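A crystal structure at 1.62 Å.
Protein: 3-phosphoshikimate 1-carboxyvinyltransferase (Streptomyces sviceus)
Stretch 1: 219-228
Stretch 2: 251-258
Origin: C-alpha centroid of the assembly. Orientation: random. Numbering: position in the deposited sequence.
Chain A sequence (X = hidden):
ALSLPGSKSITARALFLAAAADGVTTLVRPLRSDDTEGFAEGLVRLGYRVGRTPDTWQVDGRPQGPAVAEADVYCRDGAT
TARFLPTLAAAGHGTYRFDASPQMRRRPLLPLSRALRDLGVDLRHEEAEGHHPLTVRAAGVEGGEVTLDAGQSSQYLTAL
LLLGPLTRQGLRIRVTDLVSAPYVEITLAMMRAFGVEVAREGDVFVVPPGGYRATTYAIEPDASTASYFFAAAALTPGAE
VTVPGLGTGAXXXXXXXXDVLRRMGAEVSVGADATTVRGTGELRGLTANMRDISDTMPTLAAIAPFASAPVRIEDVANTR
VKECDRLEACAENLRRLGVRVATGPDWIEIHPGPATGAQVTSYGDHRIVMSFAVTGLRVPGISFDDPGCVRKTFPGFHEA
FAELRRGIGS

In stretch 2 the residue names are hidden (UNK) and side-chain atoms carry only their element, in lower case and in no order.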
# COMPACT_ATOMS: atom_id res chain seq x y z
N ILE A 219 -7.19 7.20 7.02
CA ILE A 219 -6.21 6.42 6.27
C ILE A 219 -5.22 5.80 7.25
O ILE A 219 -4.61 6.51 8.07
CB ILE A 219 -5.47 7.29 5.24
CG1 ILE A 219 -6.46 7.90 4.24
CG2 ILE A 219 -4.35 6.48 4.54
CD1 ILE A 219 -7.26 6.88 3.56
N GLU A 220 -5.04 4.48 7.16
CA GLU A 220 -4.08 3.79 8.02
C GLU A 220 -2.65 4.18 7.66
O GLU A 220 -2.31 4.28 6.47
CB GLU A 220 -4.22 2.27 7.91
CG GLU A 220 -5.44 1.69 8.55
CD GLU A 220 -5.65 0.21 8.22
OE1 GLU A 220 -4.68 -0.50 7.82
OE2 GLU A 220 -6.80 -0.25 8.36
N PRO A 221 -1.77 4.37 8.64
CA PRO A 221 -0.34 4.43 8.34
C PRO A 221 0.11 3.12 7.72
O PRO A 221 -0.45 2.05 7.98
CB PRO A 221 0.31 4.63 9.72
CG PRO A 221 -0.81 5.17 10.59
CD PRO A 221 -2.07 4.56 10.08
N ASP A 222 1.12 3.20 6.87
CA ASP A 222 1.65 1.99 6.26
C ASP A 222 2.14 1.03 7.34
O ASP A 222 3.04 1.35 8.12
CB ASP A 222 2.78 2.33 5.29
CG ASP A 222 3.18 1.16 4.41
OD1 ASP A 222 3.73 0.18 4.95
OD2 ASP A 222 2.96 1.23 3.19
N ALA A 223 1.53 -0.15 7.38
CA ALA A 223 1.83 -1.12 8.43
C ALA A 223 3.16 -1.84 8.20
O ALA A 223 3.79 -2.28 9.16
CB ALA A 223 0.70 -2.14 8.55
N SER A 224 3.58 -1.97 6.94
CA SER A 224 4.89 -2.54 6.66
C SER A 224 6.00 -1.61 7.14
O SER A 224 6.97 -2.04 7.76
CB SER A 224 5.02 -2.80 5.16
OG SER A 224 3.91 -3.53 4.67
N THR A 225 5.84 -0.31 6.87
CA THR A 225 6.74 0.69 7.42
C THR A 225 6.73 0.68 8.94
O THR A 225 7.77 0.83 9.59
CB THR A 225 6.34 2.07 6.89
OG1 THR A 225 6.58 2.10 5.48
CG2 THR A 225 7.11 3.19 7.58
N ALA A 226 5.55 0.46 9.54
CA ALA A 226 5.45 0.45 10.99
C ALA A 226 6.21 -0.70 11.62
O ALA A 226 6.61 -0.59 12.79
CB ALA A 226 3.99 0.40 11.44
N SER A 227 6.44 -1.79 10.88
CA SER A 227 7.04 -2.98 11.49
C SER A 227 8.42 -2.68 12.03
O SER A 227 8.81 -3.22 13.07
CB SER A 227 7.10 -4.14 10.48
OG SER A 227 8.12 -4.00 9.50
N TYR A 228 9.18 -1.79 11.36
CA TYR A 228 10.53 -1.49 11.82
C TYR A 228 10.52 -0.73 13.12
O TYR A 228 11.39 -0.94 13.97
CB TYR A 228 11.30 -0.69 10.74
CG TYR A 228 11.15 -1.34 9.40
CD1 TYR A 228 11.81 -2.54 9.12
CD2 TYR A 228 10.30 -0.81 8.44
CE1 TYR A 228 11.64 -3.17 7.91
CE2 TYR A 228 10.13 -1.44 7.22
CZ TYR A 228 10.79 -2.61 6.97
OH TYR A 228 10.60 -3.24 5.76
N UNK A 251 -7.00 -2.90 8.13
CA UNK A 251 -7.10 -3.58 6.85
C UNK A 251 -5.80 -4.24 6.43
O UNK A 251 -5.84 -5.22 5.68
c UNK A 251 -9.92 -2.86 6.56
c UNK A 251 -8.89 -1.90 5.99
c UNK A 251 -9.37 -1.27 4.70
c UNK A 251 -7.55 -2.60 5.76
N UNK A 252 -4.65 -3.73 6.86
CA UNK A 252 -3.37 -4.24 6.38
C UNK A 252 -2.93 -5.45 7.18
O UNK A 252 -2.78 -5.37 8.40
o UNK A 252 -0.49 -0.74 5.37
c UNK A 252 -2.30 -3.15 6.47
c UNK A 252 -1.61 -0.83 5.88
n UNK A 252 -2.06 0.01 6.78
c UNK A 252 -2.53 -1.97 5.53
N UNK A 253 -2.68 -6.57 6.48
CA UNK A 253 -2.25 -7.79 7.15
C UNK A 253 -0.91 -7.68 7.88
O UNK A 253 -0.65 -8.42 8.83
N UNK A 254 -0.05 -6.75 7.46
CA UNK A 254 1.26 -6.72 8.10
C UNK A 254 1.22 -6.20 9.53
O UNK A 254 2.24 -6.32 10.22
c UNK A 254 2.80 -6.63 6.08
o UNK A 254 2.45 -7.82 5.88
c UNK A 254 2.26 -5.88 7.29
o UNK A 254 3.57 -6.02 5.31
N UNK A 255 0.10 -5.61 9.98
CA UNK A 255 -0.04 -5.37 11.42
C UNK A 255 0.11 -6.66 12.21
O UNK A 255 0.55 -6.63 13.37
c UNK A 255 -0.42 -3.25 13.56
c UNK A 255 -1.39 -4.71 11.74
c UNK A 255 -2.86 -3.59 13.48
c UNK A 255 -1.52 -4.25 13.21
N UNK A 256 -0.21 -7.81 11.62
CA UNK A 256 -0.00 -9.10 12.29
C UNK A 256 1.44 -9.37 12.70
O UNK A 256 1.67 -10.31 13.48
N UNK A 257 2.40 -8.60 12.21
CA UNK A 257 3.75 -8.73 12.70
C UNK A 257 3.81 -8.53 14.22
O UNK A 257 4.64 -9.16 14.90
c UNK A 257 7.94 -6.68 13.56
c UNK A 257 8.77 -7.76 13.28
c UNK A 257 4.67 -7.74 11.96
c UNK A 257 6.63 -6.68 13.14
c UNK A 257 6.93 -8.83 12.14
c UNK A 257 8.25 -8.84 12.54
c UNK A 257 6.10 -7.75 12.43
N UNK A 258 2.94 -7.69 14.79
CA UNK A 258 3.07 -7.44 16.23
C UNK A 258 2.64 -8.64 17.05
O UNK A 258 3.06 -8.77 18.21
c UNK A 258 0.79 -6.37 16.62
c UNK A 258 2.74 -4.94 15.92
c UNK A 258 2.31 -6.18 16.69
O HOH W 1 3.58 -4.00 11.52
O HOH W 2 1.26 -2.92 4.73

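Position 251 carries four side-chain carbons that fork at the second, with no polar atom. Its backbone N lies 2.7 Å from Glu220 OE2 in a nearly straight hydrogen bond, and one side-chain carbon approaches the same carboxylate. The fork after a single methylene identifies Leu251; the carbon in question is CG, 3.6 Å from Glu220 OE2. The hydrogen bond uses the main chain, so this polar contact does not depend on the side chain, and the leucine adds an apolar contact beside the carboxylate.

Position 252 has three carbons in a row, the third carrying one oxygen and one nitrogen. The nitrogen sits where two oxygens of stretch 1 converge, and the oxygen faces a backbone NH, so the group is an amide and the residue Gln252. NE2 donates to Glu220 OE1 and to Pro221 O, both at 2.9 Å, while OE1 accepts from Ala223 N at 2.9 Å. An amide suits this place because it donates and accepts at once, matching a carboxylate, a carbonyl and an NH. The backbone N of Gln252 adds a weak hydrogen bond to Glu220 OE1 at 3.4 Å.

Position 253 has no side-chain atoms and touches nothing on stretch 1: Gly253. A CB here would point away from stretch 1, with room for it, so this contact does not demand glycine.

Position 254 shows two carbons, the second bearing two oxygens, one of them beside Ser224 OG. This short carboxylate is Asp254, whose OD2 accepts a hydrogen bond from Ser224 OG at 2.6 Å. A carboxylate suits the place because it offers an acceptor to the serine hydroxyl, and its CA-to-CB bond points toward stretch 1.

Position 255 again has four carbons forked at the second, and its backbone N lies 3.8 Å from Ala223 CB. This is Leu255, buried, as suits an apolar chain.

Position 256 lacks a side chain and touches nothing on stretch 1: Gly256. An ideal CB would lie 3.1 Å from Gly253 O, a crowding that glycine avoids.

Position 257 has one carbon followed by a six-carbon ring without a hydroxyl, and ring carbons lie close to Ser227. This is Phe257: its CD2 lies 3.7 Å from Ser227 CB, and its CE2 3.6 Å from Ser227 O, the ring meeting that oxygen obliquely. An apolar ring suits this buried place.

Position 258 bears one carbon carrying two more and does not reach stretch 1; it is the beta-branched Val258, buried.

The contact thus works chiefly through polar matching at the start of the stretch 1 helix. Glu220 binds two successive backbone NH groups, and Gln252 reads the main chain leading into the helix. Water 1 donates to Ala223 O and Asp254 O, while water 2 links Ser224 OG to Gln252 OE1. The CA-to-CB bond of Ala223 points toward stretch 2, where its small side chain packs against the backbone, and Phe257 extends the packing to Ser227.

Stretch 2, residues 251-258: LQGDLGFV
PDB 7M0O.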